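Local coordinates for protein hemoglobin chain d1 (Lumbricus terrestris, PDB 1X9F) that probably carries oxygen in the blood of the earthworm, as a heme-binding globin subunit of its large extracellular hemoglobin, at residues His110-Leu115 with Thr121-Gly126; Lys11-Ser16 with Asp117-His122; Ser75-Pro80 with His129-Gln134. All coordinates share one frame; numbering follows the deposited sequence.

Interaction 1: His110-Leu115 with Thr121-Gly126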
ATOM      1  N   HIS D 110      -7.220 -11.797 -19.289  1.00 26.75           N
ATOM      2  CA  HIS D 110      -7.348 -10.840 -18.212  1.00 28.50           C
ATOM      3  C   HIS D 110      -7.366 -11.475 -16.834  1.00 28.33           C
ATOM      4  O   HIS D 110      -6.856 -10.883 -15.885  1.00 30.39           O
ATOM      5  CB  HIS D 110      -8.570  -9.970 -18.418  1.00 29.96           C
ATOM      6  CG  HIS D 110      -8.379  -8.919 -19.459  1.00 31.70           C
ATOM      7  ND1 HIS D 110      -8.793  -9.080 -20.765  1.00 36.81           N
ATOM      8  CD2 HIS D 110      -7.819  -7.688 -19.390  1.00 31.16           C
ATOM      9  CE1 HIS D 110      -8.499  -7.991 -21.453  1.00 33.91           C
ATOM     10  NE2 HIS D 110      -7.908  -7.132 -20.642  1.00 31.32           N
ATOM     11  N   LEU D 111      -7.950 -12.666 -16.717  1.00 29.61           N
ATOM     12  CA  LEU D 111      -7.848 -13.415 -15.475  1.00 25.13           C
ATOM     13  C   LEU D 111      -6.377 -13.589 -15.099  1.00 24.43           C
ATOM     14  O   LEU D 111      -5.985 -13.282 -13.974  1.00 23.43           O
ATOM     15  CB  LEU D 111      -8.541 -14.772 -15.588  1.00 23.43           C
ATOM     16  CG  LEU D 111      -8.465 -15.649 -14.336  1.00 27.07           C
ATOM     17  CD1 LEU D 111      -9.190 -15.013 -13.140  1.00 24.13           C
ATOM     18  CD2 LEU D 111      -9.006 -17.043 -14.629  1.00 16.53           C
ATOM     19  N   LEU D 112      -5.557 -14.038 -16.051  1.00 24.09           N
ATOM     20  CA  LEU D 112      -4.134 -14.265 -15.791  1.00 26.18           C
ATOM     21  C   LEU D 112      -3.387 -12.988 -15.409  1.00 26.45           C
ATOM     22  O   LEU D 112      -2.507 -13.009 -14.541  1.00 26.90           O
ATOM     23  CB  LEU D 112      -3.461 -14.951 -16.982  1.00 27.92           C
ATOM     24  CG  LEU D 112      -3.900 -16.387 -17.287  1.00 29.25           C
ATOM     25  CD1 LEU D 112      -2.975 -17.004 -18.328  1.00 31.36           C
ATOM     26  CD2 LEU D 112      -3.918 -17.261 -16.043  1.00 27.58           C
ATOM     27  N   HIS D 113      -3.763 -11.883 -16.044  1.00 27.79           N
ATOM     28  CA  HIS D 113      -3.162 -10.579 -15.794  1.00 27.74           C
ATOM     29  C   HIS D 113      -3.499 -10.056 -14.392  1.00 29.24           C
ATOM     30  O   HIS D 113      -2.606  -9.611 -13.662  1.00 29.18           O
ATOM     31  CB  HIS D 113      -3.620  -9.600 -16.874  1.00 28.40           C
ATOM     32  CG  HIS D 113      -2.908  -8.286 -16.842  1.00 31.07           C
ATOM     33  ND1 HIS D 113      -3.186  -7.315 -15.904  1.00 36.84           N
ATOM     34  CD2 HIS D 113      -1.939  -7.776 -17.638  1.00 32.29           C
ATOM     35  CE1 HIS D 113      -2.412  -6.267 -16.118  1.00 36.80           C
ATOM     36  NE2 HIS D 113      -1.646  -6.521 -17.163  1.00 35.58           N
ATOM     37  N   VAL D 114      -4.777 -10.117 -14.016  1.00 29.32           N
ATOM     38  CA  VAL D 114      -5.190  -9.716 -12.670  1.00 29.55           C
ATOM     39  C   VAL D 114      -4.614 -10.662 -11.611  1.00 29.12           C
ATOM     40  O   VAL D 114      -4.206 -10.210 -10.539  1.00 31.14           O
ATOM     41  CB  VAL D 114      -6.739  -9.545 -12.507  1.00 30.66           C
ATOM     42  CG1 VAL D 114      -7.296  -8.579 -13.562  1.00 30.76           C
ATOM     43  CG2 VAL D 114      -7.477 -10.875 -12.564  1.00 35.29           C
ATOM     44  N   LEU D 115      -4.567 -11.960 -11.915  1.00 27.99           N
ATOM     45  CA  LEU D 115      -3.975 -12.931 -10.996  1.00 28.04           C
ATOM     46  C   LEU D 115      -2.499 -12.617 -10.770  1.00 28.47           C
ATOM     47  O   LEU D 115      -2.013 -12.657  -9.633  1.00 24.02           O
ATOM     48  CB  LEU D 115      -4.154 -14.363 -11.502  1.00 27.71           C
ATOM     49  CG  LEU D 115      -5.518 -15.012 -11.242  1.00 25.96           C
ATOM     50  CD1 LEU D 115      -5.645 -16.274 -12.055  1.00 26.67           C
ATOM     51  CD2 LEU D 115      -5.734 -15.312  -9.769  1.00 23.67           C
ATOM     52  N   THR D 121       5.452 -12.232  -8.659  1.00 29.98           N
ATOM     53  CA  THR D 121       6.422 -13.038  -9.400  1.00 30.34           C
ATOM     54  C   THR D 121       6.278 -14.541  -9.131  1.00 28.30           C
ATOM     55  O   THR D 121       6.834 -15.359  -9.864  1.00 27.80           O
ATOM     56  CB  THR D 121       7.871 -12.575  -9.100  1.00 31.81           C
ATOM     57  OG1 THR D 121       8.499 -13.500  -8.194  1.00 36.41           O
ATOM     58  CG2 THR D 121       7.871 -11.255  -8.314  1.00 35.72           C
ATOM     59  N   HIS D 122       5.534 -14.898  -8.086  1.00 29.54           N
ATOM     60  CA  HIS D 122       5.328 -16.297  -7.711  1.00 31.33           C
ATOM     61  C   HIS D 122       4.250 -16.974  -8.557  1.00 30.07           C
ATOM     62  O   HIS D 122       4.021 -18.186  -8.440  1.00 28.97           O
ATOM     63  CB  HIS D 122       4.886 -16.387  -6.249  1.00 35.28           C
ATOM     64  CG  HIS D 122       5.954 -16.070  -5.246  1.00 43.52           C
ATOM     65  ND1 HIS D 122       7.281 -16.407  -5.417  1.00 51.52           N
ATOM     66  CD2 HIS D 122       5.867 -15.501  -4.019  1.00 46.33           C
ATOM     67  CE1 HIS D 122       7.970 -16.030  -4.353  1.00 53.95           C
ATOM     68  NE2 HIS D 122       7.135 -15.482  -3.489  1.00 50.65           N
ATOM     69  N   PHE D 123       3.567 -16.183  -9.377  1.00 27.23           N
ATOM     70  CA  PHE D 123       2.412 -16.643 -10.125  1.00 25.16           C
ATOM     71  C   PHE D 123       2.817 -17.702 -11.143  1.00 24.54           C
ATOM     72  O   PHE D 123       3.606 -17.433 -12.048  1.00 24.09           O
ATOM     73  CB  PHE D 123       1.730 -15.433 -10.775  1.00 26.03           C
ATOM     74  CG  PHE D 123       0.651 -15.774 -11.761  1.00 28.15           C
ATOM     75  CD1 PHE D 123      -0.468 -16.513 -11.384  1.00 28.25           C
ATOM     76  CD2 PHE D 123       0.738 -15.309 -13.070  1.00 28.71           C
ATOM     77  CE1 PHE D 123      -1.469 -16.804 -12.312  1.00 31.15           C
ATOM     78  CE2 PHE D 123      -0.255 -15.595 -14.003  1.00 26.88           C
ATOM     79  CZ  PHE D 123      -1.360 -16.347 -13.623  1.00 32.14           C
ATOM     80  N   ASP D 124       2.288 -18.911 -10.968  1.00 24.61           N
ATOM     81  CA  ASP D 124       2.586 -20.014 -11.872  1.00 22.66           C
ATOM     82  C   ASP D 124       1.773 -19.941 -13.158  1.00 24.87           C
ATOM     83  O   ASP D 124       0.823 -20.705 -13.373  1.00 23.75           O
ATOM     84  CB  ASP D 124       2.369 -21.353 -11.186  1.00 24.63           C
ATOM     85  CG  ASP D 124       3.151 -22.466 -11.845  1.00 26.87           C
ATOM     86  OD1 ASP D 124       3.479 -23.446 -11.141  1.00 30.52           O
ATOM     87  OD2 ASP D 124       3.498 -22.452 -13.049  1.00 20.40           O
ATOM     88  N   PHE D 125       2.190 -19.008 -14.004  1.00 24.63           N
ATOM     89  CA  PHE D 125       1.608 -18.765 -15.307  1.00 21.60           C
ATOM     90  C   PHE D 125       1.443 -20.051 -16.126  1.00 24.21           C
ATOM     91  O   PHE D 125       0.369 -20.297 -16.676  1.00 23.50           O
ATOM     92  CB  PHE D 125       2.484 -17.745 -16.044  1.00 21.29           C
ATOM     93  CG  PHE D 125       1.947 -17.339 -17.379  1.00 23.08           C
ATOM     94  CD1 PHE D 125       2.374 -17.984 -18.539  1.00 22.61           C
ATOM     95  CD2 PHE D 125       1.008 -16.316 -17.485  1.00 20.69           C
ATOM     96  CE1 PHE D 125       1.874 -17.621 -19.787  1.00 20.55           C
ATOM     97  CE2 PHE D 125       0.502 -15.941 -18.728  1.00 19.76           C
ATOM     98  CZ  PHE D 125       0.936 -16.597 -19.884  1.00 20.77           C
ATOM     99  N   GLY D 126       2.504 -20.857 -16.197  1.00 24.11           N
ATOM    100  CA  GLY D 126       2.469 -22.137 -16.900  1.00 20.48           C
ATOM    101  C   GLY D 126       1.338 -23.021 -16.407  1.00 24.28           C
ATOM    102  O   GLY D 126       0.504 -23.474 -17.195  1.00 24.50           O
TER

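Interaction 2: Lys11-Ser16 with Asp117-His122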
ATOM      1  N   LYS D  11      -4.840 -24.665  -7.453  1.00 24.54           N
ATOM      2  CA  LYS D  11      -5.730 -24.687  -6.291  1.00 25.90           C
ATOM      3  C   LYS D  11      -5.219 -23.771  -5.169  1.00 24.46           C
ATOM      4  O   LYS D  11      -5.973 -22.957  -4.635  1.00 25.00           O
ATOM      5  CB  LYS D  11      -5.923 -26.112  -5.759  1.00 24.09           C
ATOM      6  CG  LYS D  11      -6.691 -27.045  -6.720  1.00 23.53           C
ATOM      7  CD  LYS D  11      -6.755 -28.435  -6.059  1.00 32.82           C
ATOM      8  CE  LYS D  11      -7.404 -29.463  -6.973  1.00 30.30           C
ATOM      9  NZ  LYS D  11      -8.880 -29.289  -7.046  1.00 33.95           N
ATOM     10  N   LEU D  12      -3.938 -23.913  -4.830  1.00 23.59           N
ATOM     11  CA  LEU D  12      -3.302 -23.147  -3.756  1.00 22.82           C
ATOM     12  C   LEU D  12      -3.277 -21.650  -4.023  1.00 23.56           C
ATOM     13  O   LEU D  12      -3.655 -20.846  -3.161  1.00 21.34           O
ATOM     14  CB  LEU D  12      -1.873 -23.649  -3.544  1.00 21.25           C
ATOM     15  CG  LEU D  12      -1.602 -24.691  -2.453  1.00 24.72           C
ATOM     16  CD1 LEU D  12      -2.800 -25.610  -2.148  1.00 31.94           C
ATOM     17  CD2 LEU D  12      -0.364 -25.503  -2.825  1.00 32.06           C
ATOM     18  N   GLN D  13      -2.837 -21.285  -5.226  1.00 24.43           N
ATOM     19  CA  GLN D  13      -2.707 -19.884  -5.613  1.00 23.45           C
ATOM     20  C   GLN D  13      -4.064 -19.218  -5.748  1.00 25.09           C
ATOM     21  O   GLN D  13      -4.209 -18.023  -5.474  1.00 27.67           O
ATOM     22  CB  GLN D  13      -1.917 -19.749  -6.913  1.00 22.36           C
ATOM     23  CG  GLN D  13      -0.470 -20.176  -6.779  1.00 22.11           C
ATOM     24  CD  GLN D  13       0.424 -19.567  -7.833  1.00 22.29           C
ATOM     25  OE1 GLN D  13       0.057 -19.485  -9.008  1.00 26.06           O
ATOM     26  NE2 GLN D  13       1.605 -19.136  -7.417  1.00 24.94           N
ATOM     27  N   TRP D  14      -5.051 -19.996  -6.175  1.00 24.90           N
ATOM     28  CA  TRP D  14      -6.407 -19.508  -6.267  1.00 24.38           C
ATOM     29  C   TRP D  14      -6.938 -19.161  -4.890  1.00 28.10           C
ATOM     30  O   TRP D  14      -7.572 -18.121  -4.714  1.00 29.39           O
ATOM     31  CB  TRP D  14      -7.301 -20.560  -6.893  1.00 22.30           C
ATOM     32  CG  TRP D  14      -8.710 -20.131  -6.981  1.00 19.77           C
ATOM     33  CD1 TRP D  14      -9.790 -20.775  -6.465  1.00 16.28           C
ATOM     34  CD2 TRP D  14      -9.211 -18.952  -7.623  1.00 25.15           C
ATOM     35  NE1 TRP D  14     -10.943 -20.084  -6.761  1.00 21.36           N
ATOM     36  CE2 TRP D  14     -10.616 -18.957  -7.469  1.00 23.08           C
ATOM     37  CE3 TRP D  14      -8.616 -17.890  -8.327  1.00 23.24           C
ATOM     38  CZ2 TRP D  14     -11.437 -17.941  -7.980  1.00 22.97           C
ATOM     39  CZ3 TRP D  14      -9.432 -16.877  -8.836  1.00 25.27           C
ATOM     40  CH2 TRP D  14     -10.829 -16.914  -8.657  1.00 26.44           C
ATOM     41  N   ALA D  15      -6.676 -20.036  -3.921  1.00 27.86           N
ATOM     42  CA  ALA D  15      -7.085 -19.803  -2.543  1.00 31.49           C
ATOM     43  C   ALA D  15      -6.621 -18.435  -2.034  1.00 33.88           C
ATOM     44  O   ALA D  15      -7.368 -17.763  -1.321  1.00 39.02           O
ATOM     45  CB  ALA D  15      -6.594 -20.919  -1.634  1.00 30.99           C
ATOM     46  N   SER D  16      -5.411 -18.014  -2.404  1.00 34.29           N
ATOM     47  CA  SER D  16      -4.914 -16.699  -1.985  1.00 33.12           C
ATOM     48  C   SER D  16      -5.503 -15.575  -2.810  1.00 33.31           C
ATOM     49  O   SER D  16      -6.008 -14.604  -2.251  1.00 33.05           O
ATOM     50  CB  SER D  16      -3.386 -16.615  -2.054  1.00 31.33           C
ATOM     51  OG  SER D  16      -2.807 -17.823  -1.565  1.00 36.61           O
ATOM     52  N   ASP D 117      -1.044  -9.705 -10.859  1.00 36.04           N
ATOM     53  CA  ASP D 117      -0.932  -8.579  -9.933  1.00 38.43           C
ATOM     54  C   ASP D 117      -1.058  -9.026  -8.494  1.00 36.97           C
ATOM     55  O   ASP D 117      -0.299  -8.584  -7.637  1.00 40.30           O
ATOM     56  CB  ASP D 117      -2.009  -7.532 -10.211  1.00 41.24           C
ATOM     57  CG  ASP D 117      -1.796  -6.813 -11.518  1.00 46.06           C
ATOM     58  OD1 ASP D 117      -0.638  -6.459 -11.824  1.00 50.58           O
ATOM     59  OD2 ASP D 117      -2.728  -6.549 -12.304  1.00 50.31           O
ATOM     60  N   ARG D 118      -2.028  -9.891  -8.228  1.00 37.02           N
ATOM     61  CA  ARG D 118      -2.280 -10.354  -6.873  1.00 36.06           C
ATOM     62  C   ARG D 118      -1.161 -11.239  -6.355  1.00 35.43           C
ATOM     63  O   ARG D 118      -0.717 -11.082  -5.215  1.00 35.91           O
ATOM     64  CB  ARG D 118      -3.592 -11.123  -6.815  1.00 36.49           C
ATOM     65  CG  ARG D 118      -4.826 -10.253  -6.960  1.00 42.24           C
ATOM     66  CD  ARG D 118      -5.251  -9.599  -5.651  1.00 52.22           C
ATOM     67  NE  ARG D 118      -6.445  -8.761  -5.789  1.00 48.55           N
ATOM     68  CZ  ARG D 118      -6.651  -7.871  -6.758  1.00 51.79           C
ATOM     69  NH1 ARG D 118      -5.741  -7.656  -7.704  1.00 50.63           N
ATOM     70  NH2 ARG D 118      -7.777  -7.173  -6.774  1.00 51.62           N
ATOM     71  N   LEU D 119      -0.709 -12.173  -7.184  1.00 35.42           N
ATOM     72  CA  LEU D 119       0.249 -13.166  -6.708  1.00 34.55           C
ATOM     73  C   LEU D 119       1.691 -12.728  -6.909  1.00 35.52           C
ATOM     74  O   LEU D 119       2.581 -13.173  -6.186  1.00 38.34           O
ATOM     75  CB  LEU D 119      -0.017 -14.527  -7.353  1.00 32.83           C
ATOM     76  CG  LEU D 119      -1.338 -15.165  -6.903  1.00 32.61           C
ATOM     77  CD1 LEU D 119      -1.860 -16.139  -7.948  1.00 25.98           C
ATOM     78  CD2 LEU D 119      -1.199 -15.842  -5.533  1.00 30.65           C
ATOM     79  N   GLY D 120       1.925 -11.857  -7.885  1.00 34.55           N
ATOM     80  CA  GLY D 120       3.271 -11.334  -8.132  1.00 33.67           C
ATOM     81  C   GLY D 120       4.148 -12.290  -8.915  1.00 31.81           C
ATOM     82  O   GLY D 120       3.654 -13.069  -9.734  1.00 27.97           O
ATOM     83  N   THR D 121       5.452 -12.232  -8.659  1.00 29.98           N
ATOM     84  CA  THR D 121       6.422 -13.038  -9.400  1.00 30.34           C
ATOM     85  C   THR D 121       6.278 -14.541  -9.131  1.00 28.30           C
ATOM     86  O   THR D 121       6.834 -15.359  -9.864  1.00 27.80           O
ATOM     87  CB  THR D 121       7.871 -12.575  -9.100  1.00 31.81           C
ATOM     88  OG1 THR D 121       8.499 -13.500  -8.194  1.00 36.41           O
ATOM     89  CG2 THR D 121       7.871 -11.255  -8.314  1.00 35.72           C
ATOM     90  N   HIS D 122       5.534 -14.898  -8.086  1.00 29.54           N
ATOM     91  CA  HIS D 122       5.328 -16.297  -7.711  1.00 31.33           C
ATOM     92  C   HIS D 122       4.250 -16.974  -8.557  1.00 30.07           C
ATOM     93  O   HIS D 122       4.021 -18.186  -8.440  1.00 28.97           O
ATOM     94  CB  HIS D 122       4.886 -16.387  -6.249  1.00 35.28           C
ATOM     95  CG  HIS D 122       5.954 -16.070  -5.246  1.00 43.52           C
ATOM     96  ND1 HIS D 122       7.281 -16.407  -5.417  1.00 51.52           N
ATOM     97  CD2 HIS D 122       5.867 -15.501  -4.019  1.00 46.33           C
ATOM     98  CE1 HIS D 122       7.970 -16.030  -4.353  1.00 53.95           C
ATOM     99  NE2 HIS D 122       7.135 -15.482  -3.489  1.00 50.65           N
TER

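Interaction 3: Ser75-Pro80 with His129-Gln134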
ATOM      1  N   SER D  75     -11.666 -26.258  -8.286  1.00 19.52           N
ATOM      2  CA  SER D  75     -11.673 -27.274  -7.240  1.00 21.69           C
ATOM      3  C   SER D  75     -12.005 -28.681  -7.768  1.00 21.63           C
ATOM      4  O   SER D  75     -11.889 -29.662  -7.031  1.00 19.92           O
ATOM      5  CB  SER D  75     -12.592 -26.869  -6.082  1.00 21.72           C
ATOM      6  OG  SER D  75     -13.961 -27.005  -6.435  1.00 33.25           O
ATOM      7  N   MET D  76     -12.397 -28.767  -9.043  1.00 22.64           N
ATOM      8  CA  MET D  76     -12.680 -30.047  -9.708  1.00 22.46           C
ATOM      9  C   MET D  76     -11.568 -30.485 -10.658  1.00 23.79           C
ATOM     10  O   MET D  76     -11.697 -31.511 -11.332  1.00 22.63           O
ATOM     11  CB  MET D  76     -13.999 -29.978 -10.483  1.00 22.44           C
ATOM     12  CG  MET D  76     -15.233 -30.017  -9.611  1.00 20.48           C
ATOM     13  SD  MET D  76     -16.733 -29.925 -10.590  1.00 18.19           S
ATOM     14  CE  MET D  76     -17.962 -29.996  -9.291  1.00 15.87           C
ATOM     15  N   LEU D  77     -10.481 -29.717 -10.716  1.00 25.33           N
ATOM     16  CA  LEU D  77      -9.363 -30.037 -11.609  1.00 26.46           C
ATOM     17  C   LEU D  77      -8.843 -31.479 -11.472  1.00 28.12           C
ATOM     18  O   LEU D  77      -8.316 -32.041 -12.431  1.00 30.07           O
ATOM     19  CB  LEU D  77      -8.218 -29.030 -11.428  1.00 24.29           C
ATOM     20  CG  LEU D  77      -7.965 -27.872 -12.414  1.00 23.93           C
ATOM     21  CD1 LEU D  77      -9.084 -27.645 -13.432  1.00 23.28           C
ATOM     22  CD2 LEU D  77      -7.647 -26.586 -11.647  1.00 22.39           C
ATOM     23  N   ASP D  78      -9.012 -32.073 -10.290  1.00 28.18           N
ATOM     24  CA  ASP D  78      -8.531 -33.434 -10.014  1.00 30.84           C
ATOM     25  C   ASP D  78      -9.610 -34.532 -10.065  1.00 29.66           C
ATOM     26  O   ASP D  78      -9.323 -35.701  -9.775  1.00 28.75           O
ATOM     27  CB  ASP D  78      -7.902 -33.448  -8.628  1.00 31.37           C
ATOM     28  CG  ASP D  78      -8.887 -33.033  -7.550  1.00 37.13           C
ATOM     29  OD1 ASP D  78      -8.981 -33.749  -6.532  1.00 46.01           O
ATOM     30  OD2 ASP D  78      -9.620 -32.021  -7.640  1.00 33.07           O
ATOM     31  N   THR D  79     -10.848 -34.174 -10.395  1.00 30.42           N
ATOM     32  CA  THR D  79     -11.925 -35.158 -10.503  1.00 29.07           C
ATOM     33  C   THR D  79     -12.542 -35.068 -11.898  1.00 28.30           C
ATOM     34  O   THR D  79     -13.508 -34.328 -12.083  1.00 27.96           O
ATOM     35  CB  THR D  79     -13.011 -34.913  -9.423  1.00 29.15           C
ATOM     36  OG1 THR D  79     -13.407 -33.534  -9.443  1.00 32.50           O
ATOM     37  CG2 THR D  79     -12.442 -35.095  -8.016  1.00 26.68           C
ATOM     38  N   PRO D  80     -12.001 -35.794 -12.884  1.00 31.38           N
ATOM     39  CA  PRO D  80     -12.461 -35.634 -14.274  1.00 31.25           C
ATOM     40  C   PRO D  80     -13.971 -35.860 -14.477  1.00 30.49           C
ATOM     41  O   PRO D  80     -14.599 -35.123 -15.248  1.00 30.27           O
ATOM     42  CB  PRO D  80     -11.627 -36.663 -15.050  1.00 29.09           C
ATOM     43  CG  PRO D  80     -11.155 -37.630 -14.010  1.00 33.93           C
ATOM     44  CD  PRO D  80     -10.937 -36.811 -12.768  1.00 31.49           C
ATOM     45  N   HIS D 129      -2.152 -21.348 -17.023  1.00 35.37           N
ATOM     46  CA  HIS D 129      -2.487 -21.371 -18.427  1.00 38.89           C
ATOM     47  C   HIS D 129      -2.932 -22.739 -18.907  1.00 38.63           C
ATOM     48  O   HIS D 129      -3.944 -22.854 -19.591  1.00 39.11           O
ATOM     49  CB  HIS D 129      -1.319 -20.896 -19.263  1.00 42.43           C
ATOM     50  CG  HIS D 129      -1.726 -20.459 -20.626  1.00 47.75           C
ATOM     51  ND1 HIS D 129      -2.250 -19.210 -20.872  1.00 48.14           N
ATOM     52  CD2 HIS D 129      -1.735 -21.116 -21.809  1.00 56.47           C
ATOM     53  CE1 HIS D 129      -2.543 -19.107 -22.156  1.00 54.49           C
ATOM     54  NE2 HIS D 129      -2.239 -20.249 -22.746  1.00 57.93           N
ATOM     55  N   ASP D 130      -2.167 -23.769 -18.564  1.00 39.57           N
ATOM     56  CA  ASP D 130      -2.555 -25.126 -18.898  1.00 41.65           C
ATOM     57  C   ASP D 130      -3.926 -25.400 -18.309  1.00 43.49           C
ATOM     58  O   ASP D 130      -4.876 -25.717 -19.033  1.00 44.30           O
ATOM     59  CB  ASP D 130      -1.547 -26.130 -18.332  1.00 42.78           C
ATOM     60  CG  ASP D 130      -0.214 -26.094 -19.051  1.00 45.34           C
ATOM     61  OD1 ASP D 130       0.728 -26.768 -18.585  1.00 46.98           O
ATOM     62  OD2 ASP D 130      -0.009 -25.428 -20.089  1.00 52.97           O
ATOM     63  N   CYS D 131      -4.007 -25.233 -16.985  1.00 44.34           N
ATOM     64  CA  CYS D 131      -5.159 -25.634 -16.185  1.00 44.86           C
ATOM     65  C   CYS D 131      -6.492 -24.964 -16.517  1.00 41.73           C
ATOM     66  O   CYS D 131      -7.498 -25.651 -16.714  1.00 42.44           O
ATOM     67  CB  CYS D 131      -4.834 -25.401 -14.716  1.00 45.95           C
ATOM     68  SG  CYS D 131      -5.048 -26.873 -13.717  1.00 61.51           S
ATOM     69  N   VAL D 132      -6.508 -23.636 -16.557  1.00 39.28           N
ATOM     70  CA  VAL D 132      -7.749 -22.904 -16.809  1.00 37.52           C
ATOM     71  C   VAL D 132      -8.164 -23.038 -18.275  1.00 37.44           C
ATOM     72  O   VAL D 132      -9.354 -23.034 -18.593  1.00 36.22           O
ATOM     73  CB  VAL D 132      -7.638 -21.415 -16.379  1.00 39.05           C
ATOM     74  CG1 VAL D 132      -8.900 -20.637 -16.739  1.00 32.14           C
ATOM     75  CG2 VAL D 132      -7.385 -21.310 -14.885  1.00 36.41           C
ATOM     76  N   ASP D 133      -7.171 -23.168 -19.155  1.00 35.57           N
ATOM     77  CA  ASP D 133      -7.389 -23.359 -20.589  1.00 35.36           C
ATOM     78  C   ASP D 133      -8.367 -24.485 -20.847  1.00 33.19           C
ATOM     79  O   ASP D 133      -9.332 -24.326 -21.596  1.00 33.15           O
ATOM     80  CB  ASP D 133      -6.077 -23.713 -21.269  1.00 36.71           C
ATOM     81  CG  ASP D 133      -5.832 -22.908 -22.511  1.00 42.35           C
ATOM     82  OD1 ASP D 133      -4.643 -22.728 -22.858  1.00 52.28           O
ATOM     83  OD2 ASP D 133      -6.744 -22.409 -23.207  1.00 46.84           O
ATOM     84  N   GLN D 134      -8.105 -25.624 -20.212  1.00 32.88           N
ATOM     85  CA  GLN D 134      -8.994 -26.772 -20.266  1.00 33.56           C
ATOM     86  C   GLN D 134     -10.408 -26.402 -19.812  1.00 33.90           C
ATOM     87  O   GLN D 134     -11.388 -26.834 -20.425  1.00 35.68           O
ATOM     88  CB  GLN D 134      -8.434 -27.911 -19.409  1.00 34.49           C
ATOM     89  CG  GLN D 134      -9.414 -29.056 -19.172  1.00 37.05           C
ATOM     90  CD  GLN D 134      -9.009 -29.970 -18.030  1.00 39.32           C
ATOM     91  OE1 GLN D 134      -9.471 -31.110 -17.957  1.00 35.25           O
ATOM     92  NE2 GLN D 134      -8.150 -29.481 -17.137  1.00 35.00           N
TER

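Interaction 1: His110-Leu115 with Thr121-Gly126
The backbones of L112 and F125 come within 7.3 Å at their CA atoms and those of L115 and F123 within 7.4 Å, as the last turns of helix 101-119 run past the loop that leads back into helix 125-139. This is the corner between the G and H helices of the globin fold. Most of the contact gathers round the ring of F123, which is swung towards the helix with CG anti to its own nitrogen (chi1 171°). L112 meets the ring in its plane, at the edge, where CD2 stands 3.6 Å from F123 CZ, while the backbone O of L112 approaches F123 CE2 obliquely at 3.5 Å. One turn on, L115 CB packs against F123 CE1 at 3.7 Å. The other methyl of L112, CD1, touches the neighbouring phenylalanine and lies 3.7 Å from F125 CE2, so the forked leucine end spans both rings. Within the same segment, F125 N sits over the centre of the F123 ring, 4.0 Å above its plane, and the D124 side chain caps helix 125-139 through A127 N. Y55 of the second subunit meets F123 edge-to-face. Replacing F123 by an alanine would probably open a gap beside L112 CD2 and L115 CB and leave Y55 without this edge-to-face partner. No hydrogen bond joins the two segments, which implies that the corner is held across this face by van der Waals fit among largely buried apolar groups, while polar bonding is left to the loop and its other neighbours.

Interaction 2: Lys11-Ser16 with Asp117-His122
Q13 and L119 face each other with CA atoms 7.4 Å apart, where the middle of helix 4-18 passes the end of helix 101-119; beyond L119 the backbone leaves helical geometry at G120, which has positive phi, and turns through H122. L119 supplies the apolar half of the contact. Both methyls pack against the Q13 end of the helix turn: CD1 rests on Q13 CB at 3.8 Å, and CD2 lies 3.7 Å from Q13 O and 4.2 Å from S16 CB. The polar half belongs to the amide of Q13, whose chain, extended beyond CG (chi2 -158°), reaches past L119 to the loop. There Q13 NE2 donates to the backbone O of H122 over 2.8 Å, with a moderately bent N-H...O angle of 147°. The acceptor lies close to the plane of the amide, but the donor stands well above the carbonyl plane, 51° out of it. D129 of the Globin III chain is a second partner of NE2, while OE1 accepts from D124 N and W128 NE1. With hydrogens given on one side and received on the other, these four bonds probably fix which way round the amide lies. In globin terms the contact joins the A helix to the corner between G and H. R118 ties helix 101-119 to helix 21-38 by a salt bridge with E30. The CB of W14 points away from the contact and its ring packs on L67, L70 and I74 of helix 57-75, which places helix 4-18 between the E helix and the GH corner met by Q13.

Interaction 3: Ser75-Pro80 with His129-Gln134
L77 sets its branched end against the sulfur of C131: both CG and CD2 of L77 lie 3.3 Å from C131 SG, with the CA atoms of the two residues 7.6 Å apart. The other methyl, L77 CD1, lies 4.2 Å from Q134 NE2, one turn further along helix 125-139. Q134 gets there because its chain is extended from the start, with CG anti to the backbone N (chi1 169°), which carries the amide out to the end of the leucine. No hydrogen bond crosses between the segments, and the contact is dispersive. The loop side is the corner between the E and F helices of the globin fold, folded here as a type I beta turn from M76 to T79. M76 O accepts from T79 N at 2.9 Å and from T79 OG1 at 3.3 Å, both donors coming from the same face of its plane; the backbone bond closes the turn that carries L77, and the longer side-chain bond probably adds to it. On the helix side, C131 is tied by a disulfide to C2, so the sulfur that L77 touches is anchored to the N-terminal end of the chain. S7 and V10 of helix 4-18 pack against both L77 and C131. Beyond the turn, M76 is lodged on M82, L83 and Q86 of helix 80-95, and L83 also meets Q134.

Interactions 1 and 2 are neighbours, their centres about 7 Å apart, and share T121 and H122; the hydrogen bond between Q13 OE1 and D124 N, 3.0 Å long, joins the two contacts. Interaction 3 lies farther along helix 125-139, about 15 Å from interaction 1 and 16 Å from interaction 2 between centres. L112 bridges part of the gap, its CD1 3.4 Å from H129 ND1, and a salt bridge of 2.9 Å from K11 NZ to D78 OD2 joins interactions 2 and 3. None touches the heme iron site: the side chains of L115 and Q134 come within about 10 and 11 Å of a bound heme.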